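Local coordinates for Iron(III) ABC transporter, periplasmic iron-compound-binding protein (Vibrio cholerae, PDB 5GGY) that probably binds ferric hydroxamate siderophores such as Desferal in the periplasm and delivers them to an ABC transporter for iron uptake, at residues 40-45 with 63-68; 20-25 with 79-84; 176-181 with 197-202; 26-31 with 261-266. All coordinates share one frame; numbering follows the deposited sequence.

Contact 1. Residues 40-45 with 63-68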
# COMPACT_ATOMS: atom_id res chain seq x y z
N ALA A 40 20.68 -1.33 19.47
CA ALA A 40 19.24 -1.59 19.57
C ALA A 40 18.90 -2.02 21.00
O ALA A 40 19.77 -2.54 21.70
CB ALA A 40 18.82 -2.65 18.56
N PRO A 41 17.65 -1.80 21.43
CA PRO A 41 17.29 -2.08 22.82
C PRO A 41 16.70 -3.47 23.06
O PRO A 41 16.03 -4.02 22.18
CB PRO A 41 16.25 -1.01 23.12
CG PRO A 41 15.54 -0.84 21.81
CD PRO A 41 16.57 -1.08 20.72
N GLU A 42 16.97 -4.03 24.24
CA GLU A 42 16.36 -5.28 24.72
C GLU A 42 16.32 -6.40 23.68
O GLU A 42 15.25 -6.91 23.36
CB GLU A 42 14.95 -4.99 25.24
CG GLU A 42 14.90 -3.98 26.37
CD GLU A 42 13.48 -3.61 26.77
OE1 GLU A 42 13.06 -2.47 26.50
OE2 GLU A 42 12.78 -4.48 27.34
N LEU A 43 17.48 -6.78 23.18
CA LEU A 43 17.56 -7.75 22.09
C LEU A 43 17.10 -9.15 22.48
O LEU A 43 16.49 -9.85 21.67
CB LEU A 43 18.99 -7.80 21.54
CG LEU A 43 19.46 -6.52 20.86
CD1 LEU A 43 20.77 -6.75 20.12
CD2 LEU A 43 18.39 -6.00 19.91
N SER A 44 17.39 -9.57 23.71
CA SER A 44 17.01 -10.91 24.15
C SER A 44 15.51 -10.98 24.37
O SER A 44 14.90 -12.04 24.22
CB SER A 44 17.76 -11.30 25.42
OG SER A 44 17.46 -10.41 26.48
N SER A 45 14.90 -9.85 24.72
CA SER A 45 13.46 -9.76 24.89
C SER A 45 12.77 -9.61 23.54
O SER A 45 11.63 -10.02 23.36
CB SER A 45 13.10 -8.58 25.80
OG SER A 45 12.48 -9.05 26.98
N GLY A 63 20.58 -1.08 26.10
CA GLY A 63 19.70 -0.88 27.24
C GLY A 63 18.24 -1.09 26.91
O GLY A 63 17.91 -1.75 25.92
N THR A 64 17.35 -0.54 27.73
CA THR A 64 15.92 -0.68 27.52
C THR A 64 15.36 0.49 26.72
O THR A 64 15.99 1.54 26.61
CB THR A 64 15.15 -0.81 28.85
OG1 THR A 64 15.27 0.41 29.59
CG2 THR A 64 15.70 -1.96 29.68
N ARG A 65 14.17 0.30 26.16
CA ARG A 65 13.53 1.31 25.32
C ARG A 65 13.19 2.59 26.09
O ARG A 65 13.19 3.68 25.53
CB ARG A 65 12.25 0.74 24.69
CG ARG A 65 12.50 -0.42 23.74
CD ARG A 65 11.24 -1.26 23.55
NE ARG A 65 10.93 -2.04 24.74
CZ ARG A 65 9.83 -2.78 24.88
NH1 ARG A 65 8.93 -2.83 23.91
NH2 ARG A 65 9.63 -3.46 26.00
N THR A 66 12.91 2.44 27.38
CA THR A 66 12.53 3.57 28.23
C THR A 66 13.74 4.18 28.94
O THR A 66 13.78 5.38 29.18
CB THR A 66 11.48 3.16 29.27
OG1 THR A 66 11.57 1.75 29.51
CG2 THR A 66 10.08 3.49 28.78
N GLU A 67 14.73 3.35 29.26
CA GLU A 67 15.90 3.82 29.99
C GLU A 67 17.20 3.31 29.35
O GLU A 67 17.84 2.41 29.90
CB GLU A 67 15.82 3.39 31.46
CG GLU A 67 16.45 4.37 32.43
CD GLU A 67 15.44 4.97 33.40
OE1 GLU A 67 15.27 4.42 34.50
OE2 GLU A 67 14.82 6.00 33.04
N PRO A 68 17.58 3.88 28.20
CA PRO A 68 18.76 3.42 27.45
C PRO A 68 20.09 3.90 28.03
O PRO A 68 20.15 4.96 28.66
CB PRO A 68 18.53 4.00 26.06
CG PRO A 68 17.78 5.25 26.32
CD PRO A 68 16.88 4.97 27.50
O HOH W 1 11.58 -0.42 28.46
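Glu42 reaches across to Thr64 and Arg65 and takes part in all three hydrogen bonds between the segments. Its CB leads to CG, set beside its own backbone N (chi1 -59°), and the chain runs extended from there. CG lies over the backbone of Thr64, 3.6 Å from Thr64 CA. CD comes close to Thr64 CB. At the tip, OE1 does most of the work and accepts two bonds from Arg65. The backbone N of Arg65 gives a fairly straight one of 3.0 Å to Glu42 OE1, on the anti side of the carboxylate. Arg65 NE gives the other, a salt bridge of 2.8 Å to Glu42 OE1. Here the oxygen sits at the edge of the guanidinium, near its plane, but NE comes from above the carboxylate plane. The carboxylate and guanidinium planes are 63° apart. A water also donates to OE1. Two loops of the N-terminal lobe of this periplasmic binding protein are joined in this way. One follows strand 39-40 and leads into helix 43-49, with Glu42 at its N-cap position. The other follows strand 60-61, the parallel neighbour of 39-40. Just beyond that strand pair, Glu42 N donates to Gly63 O at 3.0 Å. Pro41 packs alongside: its CG meets Arg65 CG at 3.6 Å, and the two side chains cross at about a right angle. The Arg65 guanidinium also makes a cation-pi contact with Trp24.

Contact 2. Residues 20-25 with 79-84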
# COMPACT_ATOMS: atom_id res chain seq x y z
N VAL A 20 21.91 3.95 15.51
CA VAL A 20 21.46 3.46 16.80
C VAL A 20 19.94 3.60 16.88
O VAL A 20 19.40 4.69 16.73
CB VAL A 20 22.12 4.22 17.97
CG1 VAL A 20 21.36 3.98 19.27
CG2 VAL A 20 23.57 3.80 18.12
N VAL A 21 19.26 2.48 17.10
CA VAL A 21 17.81 2.49 17.21
C VAL A 21 17.40 2.32 18.67
O VAL A 21 18.07 1.64 19.45
CB VAL A 21 17.19 1.38 16.33
CG1 VAL A 21 16.37 0.39 17.16
CG2 VAL A 21 16.33 2.00 15.24
N LEU A 22 16.31 2.98 19.06
CA LEU A 22 15.89 2.99 20.46
C LEU A 22 14.54 2.33 20.72
O LEU A 22 14.09 2.28 21.86
CB LEU A 22 15.86 4.42 20.99
CG LEU A 22 17.19 5.18 20.93
CD1 LEU A 22 17.06 6.49 21.67
CD2 LEU A 22 18.32 4.34 21.50
N ASN A 23 13.90 1.84 19.67
CA ASN A 23 12.62 1.16 19.84
C ASN A 23 12.49 -0.04 18.91
O ASN A 23 13.17 -0.12 17.89
CB ASN A 23 11.46 2.14 19.61
CG ASN A 23 10.45 2.10 20.74
OD1 ASN A 23 10.78 1.80 21.88
ND2 ASN A 23 9.20 2.41 20.42
N TRP A 24 11.62 -0.97 19.27
CA TRP A 24 11.47 -2.22 18.53
C TRP A 24 10.82 -2.04 17.17
O TRP A 24 11.16 -2.74 16.22
CB TRP A 24 10.68 -3.23 19.36
CG TRP A 24 11.49 -3.86 20.44
CD1 TRP A 24 12.84 -3.71 20.65
CD2 TRP A 24 11.02 -4.73 21.48
NE1 TRP A 24 13.23 -4.44 21.74
CE2 TRP A 24 12.13 -5.08 22.27
CE3 TRP A 24 9.77 -5.25 21.81
CZ2 TRP A 24 12.03 -5.92 23.38
CZ3 TRP A 24 9.67 -6.09 22.91
CH2 TRP A 24 10.79 -6.41 23.68
N ASP A 25 9.87 -1.10 17.07
CA ASP A 25 9.21 -0.84 15.80
C ASP A 25 10.21 -0.28 14.80
O ASP A 25 10.26 -0.72 13.65
CB ASP A 25 8.02 0.12 15.99
CG ASP A 25 8.43 1.45 16.58
OD1 ASP A 25 9.50 1.53 17.21
OD2 ASP A 25 7.67 2.44 16.40
N ASP A 79 25.83 7.86 13.65
CA ASP A 79 25.66 9.04 12.81
C ASP A 79 24.26 9.60 13.02
O ASP A 79 24.05 10.81 12.97
CB ASP A 79 25.90 8.69 11.34
CG ASP A 79 27.28 8.11 11.09
OD1 ASP A 79 28.27 8.70 11.56
OD2 ASP A 79 27.37 7.05 10.42
N VAL A 80 23.30 8.70 13.24
CA VAL A 80 21.93 9.07 13.54
C VAL A 80 21.37 8.19 14.65
O VAL A 80 21.73 7.02 14.77
CB VAL A 80 21.00 8.95 12.31
CG1 VAL A 80 21.07 10.21 11.45
CG2 VAL A 80 21.33 7.70 11.50
N ILE A 81 20.50 8.77 15.46
CA ILE A 81 19.78 8.03 16.49
C ILE A 81 18.29 8.07 16.19
O ILE A 81 17.71 9.15 16.05
CB ILE A 81 20.05 8.59 17.90
CG1 ILE A 81 21.54 8.51 18.24
CG2 ILE A 81 19.22 7.84 18.93
CD1 ILE A 81 21.90 9.13 19.58
N LEU A 82 17.67 6.90 16.07
CA LEU A 82 16.25 6.84 15.77
C LEU A 82 15.44 6.63 17.04
O LEU A 82 15.62 5.65 17.76
CB LEU A 82 15.96 5.72 14.76
CG LEU A 82 16.83 5.70 13.50
CD1 LEU A 82 16.28 4.71 12.48
CD2 LEU A 82 16.96 7.09 12.88
N ALA A 83 14.54 7.57 17.32
CA ALA A 83 13.75 7.54 18.55
C ALA A 83 12.25 7.56 18.26
O ALA A 83 11.80 8.08 17.24
CB ALA A 83 14.13 8.70 19.45
N ALA A 84 11.47 6.98 19.17
CA ALA A 84 10.02 6.95 19.03
C ALA A 84 9.34 7.63 20.21
O ALA A 84 9.99 8.33 20.99
CB ALA A 84 9.52 5.52 18.89
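Val20 O accepts the shortest polar bond between these strands, 2.9 Å from Leu82 N. The same oxygen also receives a CA-H contact from Ile81, at 3.4 Å from Ile81 CA. Val20 N in turn donates to Val80 O at 3.2 Å. Further on, Leu22 N reaches Leu82 O at 3.0 Å, but this bond is bent and weak. Strands 19-21 and 80-83 thus run parallel, with Val20 beside Ile81 and Val21 beside Leu82. On the face with Val21 and Leu82, Val21 CG2 rests against Leu82 CB at 3.8 Å, and helix 24-32 covers both. On the side of Val20 and Ile81, Leu22, just past the strand, brings CD1 to Ile81 CG2 at 3.7 Å. Ile73 of helix 70-75 packs against Val20, Leu22 and Ile81. Past the strand ends, the Asn23 amide lies against Ala84, with Asn23 ND2 3.5 Å from Ala84 CB. Asn23 OD1 takes a hydrogen bond from Gln87, and its ND2 makes a weak one to Asp25 OD1. The polar work therefore falls mainly to the backbone, while apolar side chains fill both faces, as suits the buried sheet of an alpha/beta lobe.

Contact 3. Residues 176-181 with 197-202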
# COMPACT_ATOMS: atom_id res chain seq x y z
N TYR A 176 -7.61 -4.77 21.26
CA TYR A 176 -7.03 -3.90 20.24
C TYR A 176 -8.10 -3.07 19.55
O TYR A 176 -9.11 -3.59 19.07
CB TYR A 176 -6.23 -4.72 19.22
CG TYR A 176 -4.89 -5.14 19.78
CD1 TYR A 176 -3.81 -4.27 19.78
CD2 TYR A 176 -4.72 -6.40 20.35
CE1 TYR A 176 -2.60 -4.64 20.31
CE2 TYR A 176 -3.51 -6.77 20.89
CZ TYR A 176 -2.45 -5.89 20.86
OH TYR A 176 -1.24 -6.26 21.39
N THR A 177 -7.88 -1.76 19.52
CA THR A 177 -8.90 -0.80 19.11
C THR A 177 -8.83 -0.44 17.63
O THR A 177 -8.05 -1.02 16.87
CB THR A 177 -8.79 0.49 19.94
OG1 THR A 177 -7.59 1.19 19.60
CG2 THR A 177 -8.77 0.17 21.43
N GLU A 178 -9.66 0.52 17.23
CA GLU A 178 -9.83 0.89 15.82
C GLU A 178 -8.55 1.41 15.18
O GLU A 178 -8.30 1.17 14.00
CB GLU A 178 -10.94 1.94 15.69
CG GLU A 178 -11.26 2.32 14.26
CD GLU A 178 -12.29 3.44 14.17
OE1 GLU A 178 -12.73 3.75 13.04
OE2 GLU A 178 -12.65 4.00 15.23
N ASN A 179 -7.73 2.11 15.96
CA ASN A 179 -6.51 2.71 15.44
C ASN A 179 -5.29 1.81 15.60
O ASN A 179 -4.16 2.24 15.37
CB ASN A 179 -6.26 4.05 16.12
CG ASN A 179 -6.08 3.91 17.62
OD1 ASN A 179 -6.59 2.98 18.23
ND2 ASN A 179 -5.34 4.84 18.21
N SER A 180 -5.52 0.56 16.00
CA SER A 180 -4.42 -0.38 16.22
C SER A 180 -3.99 -1.04 14.91
O SER A 180 -4.67 -0.94 13.90
CB SER A 180 -4.82 -1.45 17.24
OG SER A 180 -5.87 -2.26 16.75
N THR A 181 -2.85 -1.72 14.96
CA THR A 181 -2.35 -2.46 13.80
C THR A 181 -3.06 -3.81 13.57
O THR A 181 -3.21 -4.22 12.42
CB THR A 181 -0.82 -2.70 13.90
OG1 THR A 181 -0.49 -3.29 15.16
CG2 THR A 181 -0.07 -1.39 13.75
N GLN A 197 -13.73 -1.18 19.22
CA GLN A 197 -13.32 -0.27 20.29
C GLN A 197 -12.87 1.08 19.76
O GLN A 197 -12.25 1.17 18.70
CB GLN A 197 -12.19 -0.91 21.11
CG GLN A 197 -12.57 -2.22 21.79
CD GLN A 197 -13.58 -2.03 22.91
OE1 GLN A 197 -13.61 -0.99 23.57
NE2 GLN A 197 -14.41 -3.04 23.13
N PRO A 198 -13.17 2.15 20.51
CA PRO A 198 -12.72 3.51 20.17
C PRO A 198 -11.20 3.62 20.20
O PRO A 198 -10.56 2.86 20.92
CB PRO A 198 -13.36 4.37 21.27
CG PRO A 198 -13.61 3.44 22.40
CD PRO A 198 -13.96 2.13 21.76
N PRO A 199 -10.64 4.57 19.43
CA PRO A 199 -9.18 4.73 19.34
C PRO A 199 -8.54 5.06 20.69
O PRO A 199 -9.09 5.84 21.47
CB PRO A 199 -9.02 5.89 18.36
CG PRO A 199 -10.31 6.63 18.40
CD PRO A 199 -11.36 5.58 18.63
N LYS A 200 -7.39 4.45 20.95
CA LYS A 200 -6.68 4.64 22.21
C LYS A 200 -5.18 4.76 21.95
O LYS A 200 -4.73 4.59 20.81
CB LYS A 200 -6.96 3.48 23.17
CG LYS A 200 -8.40 3.39 23.65
CD LYS A 200 -8.57 4.06 25.01
CE LYS A 200 -9.94 4.70 25.13
NZ LYS A 200 -10.17 5.23 26.49
N GLU A 201 -4.42 5.06 22.99
CA GLU A 201 -2.97 5.03 22.89
C GLU A 201 -2.53 3.58 22.76
O GLU A 201 -3.10 2.69 23.41
CB GLU A 201 -2.31 5.69 24.09
CG GLU A 201 -0.80 5.86 23.95
CD GLU A 201 -0.15 6.39 25.21
OE1 GLU A 201 -0.83 6.48 26.25
OE2 GLU A 201 1.06 6.70 25.17
N TRP A 202 -1.53 3.33 21.91
CA TRP A 202 -1.03 1.99 21.60
C TRP A 202 -2.08 1.10 20.93
O TRP A 202 -1.82 -0.08 20.68
CB TRP A 202 -0.50 1.30 22.86
CG TRP A 202 0.63 2.03 23.51
CD1 TRP A 202 0.59 2.73 24.68
CD2 TRP A 202 1.97 2.14 23.02
NE1 TRP A 202 1.83 3.26 24.95
CE2 TRP A 202 2.69 2.92 23.94
CE3 TRP A 202 2.63 1.66 21.88
CZ2 TRP A 202 4.04 3.23 23.77
CZ3 TRP A 202 3.97 1.97 21.71
CH2 TRP A 202 4.66 2.74 22.65
O HOH W 2 -1.53 -1.76 17.72
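Asn179 points the edge of its amide at the backbone of Lys200. Its CG sits between its own backbone N and carbonyl carbon (chi1 61°), which brings both amide atoms to one residue. Asn179 ND2 donates almost straight to Lys200 O at 2.7 Å, and that oxygen lies in the amide plane. Lys200 N returns a bond to Asn179 OD1 at 3.2 Å, but from above the plane. The Pro199 ring flanks the amide, with Pro199 CB 3.6 Å from Asn179 CG. Thr177 crosses Gln197 at about a right angle. Its methyl CG2 meets Gln197 CB at 3.6 Å. Glu178 and Pro199 lie side by side and point the same way. Behind Glu178, its backbone N donates to Gln197 O at 3.0 Å. A second bond of Asn179 ND2 goes to Asp110 O and ties this corner to the loop before helix 112-126. Ser180 N and OG both bond to Thr177 O. Thr177 to Ser180 form a type I beta turn in the C-terminal lobe of the binding protein. It leads from strand 172-176 to Ser180, the N-cap of helix 181-188, and is bonded to the loop before strand 204-208.

Contact 4. Residues 26-31 with 261-266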
# COMPACT_ATOMS: atom_id res chain seq x y z
N LEU A 26 11.01 0.68 15.26
CA LEU A 26 12.07 1.27 14.44
C LEU A 26 13.16 0.25 14.13
O LEU A 26 13.74 0.28 13.05
CB LEU A 26 12.68 2.47 15.15
CG LEU A 26 11.77 3.69 15.31
CD1 LEU A 26 12.49 4.81 16.05
CD2 LEU A 26 11.27 4.17 13.95
N LEU A 27 13.43 -0.63 15.08
CA LEU A 27 14.39 -1.71 14.87
C LEU A 27 13.94 -2.60 13.73
O LEU A 27 14.74 -3.01 12.90
CB LEU A 27 14.58 -2.53 16.15
CG LEU A 27 15.53 -3.72 16.05
CD1 LEU A 27 16.88 -3.32 15.49
CD2 LEU A 27 15.70 -4.38 17.41
N GLU A 28 12.64 -2.90 13.71
CA GLU A 28 12.06 -3.69 12.63
C GLU A 28 12.18 -2.97 11.29
O GLU A 28 12.58 -3.57 10.29
CB GLU A 28 10.59 -4.00 12.93
CG GLU A 28 9.81 -4.49 11.71
CD GLU A 28 8.31 -4.45 11.93
OE1 GLU A 28 7.57 -4.29 10.93
OE2 GLU A 28 7.87 -4.58 13.09
N GLN A 29 11.84 -1.68 11.29
CA GLN A 29 11.86 -0.87 10.08
C GLN A 29 13.21 -0.87 9.38
O GLN A 29 13.29 -1.12 8.17
CB GLN A 29 11.45 0.57 10.39
CG GLN A 29 10.05 0.74 10.98
CD GLN A 29 8.93 0.57 9.97
OE1 GLN A 29 8.88 -0.43 9.24
NE2 GLN A 29 8.03 1.54 9.91
N VAL A 30 14.28 -0.58 10.12
CA VAL A 30 15.61 -0.49 9.52
C VAL A 30 16.12 -1.85 9.06
O VAL A 30 16.82 -1.94 8.05
CB VAL A 30 16.64 0.13 10.49
CG1 VAL A 30 16.36 1.61 10.69
CG2 VAL A 30 16.64 -0.59 11.83
N LEU A 31 15.76 -2.91 9.78
CA LEU A 31 16.18 -4.25 9.40
C LEU A 31 15.53 -4.69 8.09
O LEU A 31 16.19 -5.28 7.24
CB LEU A 31 15.85 -5.26 10.51
CG LEU A 31 16.72 -5.23 11.77
CD1 LEU A 31 16.28 -6.30 12.74
CD2 LEU A 31 18.19 -5.39 11.41
N ALA A 261 6.01 -1.46 9.45
CA ALA A 261 5.22 -1.79 8.27
C ALA A 261 5.10 -3.29 8.04
O ALA A 261 4.02 -3.79 7.71
CB ALA A 261 5.82 -1.13 7.03
N MET A 262 6.20 -4.01 8.20
CA MET A 262 6.21 -5.44 7.89
C MET A 262 5.59 -6.28 9.00
O MET A 262 5.28 -7.46 8.79
CB MET A 262 7.64 -5.91 7.61
CG MET A 262 8.22 -5.40 6.29
SD MET A 262 7.26 -5.89 4.84
CE MET A 262 6.42 -4.35 4.45
N SER A 263 5.40 -5.68 10.17
CA SER A 263 4.69 -6.35 11.26
C SER A 263 3.23 -6.56 10.88
O SER A 263 2.56 -7.43 11.43
CB SER A 263 4.79 -5.54 12.56
OG SER A 263 4.00 -4.36 12.49
N LEU A 264 2.75 -5.74 9.96
CA LEU A 264 1.40 -5.87 9.43
C LEU A 264 1.28 -7.15 8.61
O LEU A 264 0.27 -7.86 8.69
CB LEU A 264 1.03 -4.66 8.57
CG LEU A 264 1.20 -3.29 9.23
CD1 LEU A 264 0.97 -2.17 8.23
CD2 LEU A 264 0.28 -3.14 10.43
N ARG A 265 2.32 -7.45 7.84
CA ARG A 265 2.36 -8.66 7.04
C ARG A 265 2.46 -9.90 7.92
O ARG A 265 1.78 -10.90 7.69
CB ARG A 265 3.54 -8.63 6.06
CG ARG A 265 3.66 -9.88 5.19
CD ARG A 265 5.08 -10.06 4.64
NE ARG A 265 5.25 -11.36 4.01
CZ ARG A 265 5.27 -11.56 2.69
NH1 ARG A 265 5.14 -10.54 1.86
NH2 ARG A 265 5.43 -12.79 2.21
N TYR A 266 3.33 -9.83 8.93
CA TYR A 266 3.53 -10.94 9.85
C TYR A 266 2.27 -11.22 10.66
O TYR A 266 1.89 -12.37 10.85
CB TYR A 266 4.70 -10.64 10.80
CG TYR A 266 6.01 -10.39 10.09
CD1 TYR A 266 6.89 -9.41 10.53
CD2 TYR A 266 6.38 -11.13 8.97
CE1 TYR A 266 8.09 -9.17 9.89
CE2 TYR A 266 7.58 -10.90 8.33
CZ TYR A 266 8.43 -9.92 8.79
OH TYR A 266 9.62 -9.69 8.15
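Glu28 and Gln29 reach from helix 24-32 of the N-terminal lobe to residues 261-263, where the chain enters the C-terminal helix 262-276. The fold is that of the class III periplasmic binding proteins, in which a long helix links two alpha/beta lobes. The contact is buried and lies near the centre of the chain.

The first group is carboxylate to backbone. In Glu28, CG lies anti to the backbone N (chi1 165°) and the chain stays extended, which carries the carboxylate to residues 262-263. Glu28 OE1 accepts from Ser263 N at 2.7 Å, though the N-H is poorly aimed and the bond is weak. Met262 N lies 3.1 Å from the same Glu28 OE1. The other oxygen, OE2, takes a hydrogen bond from Gly260 N. A carboxylate placed among the amides near a helix start is probably stabilised by the helix dipole.

The second group is hydrogen bonds of uncharged side chains to backbone. Gln29 bends at chi2 (-74°), and its OE1 accepts from Ala261 N at 3.1 Å. The N-H points well at the oxygen, but the donor stands above the carbonyl plane. Gln29 NE2 goes elsewhere, to Ala116 O of helix 112-126. One amide therefore ties together two further parts of the chain. Ser263 OG bonds to Gly260 O.

The third group is van der Waals contact. Gln29 and Ala261 are both flanked by Phe120. Met262 CB comes 3.7 Å from Glu28 OE1. Ser263 touches the carboxylate through its CB, which lies 3.3 Å from Glu28 OE2.

How the contacts relate
Contacts 2 and 4 are buried, contact 3 is partly buried, and contact 1 lies at the surface. Contacts 2 and 4 share helix 24-32: Leu26, Leu27 and Val30 pack on Val21, Leu82 and Ala83. Contact 1 joins this group through Trp24, whose NE1 probably bonds to Pro41 O, and through Leu27, which touches Ala40 and Leu43. Contact 3 stands apart in the other lobe and meets only contact 4, where Thr181 packs on Leu264. The chemistry follows place. The strand pair of contact 2 relies on backbone bonds and apolar faces. The loops of contacts 1 and 3 and the helix start of contact 4 use side-chain polar groups to hold backbone atoms, with a salt bridge in contact 1.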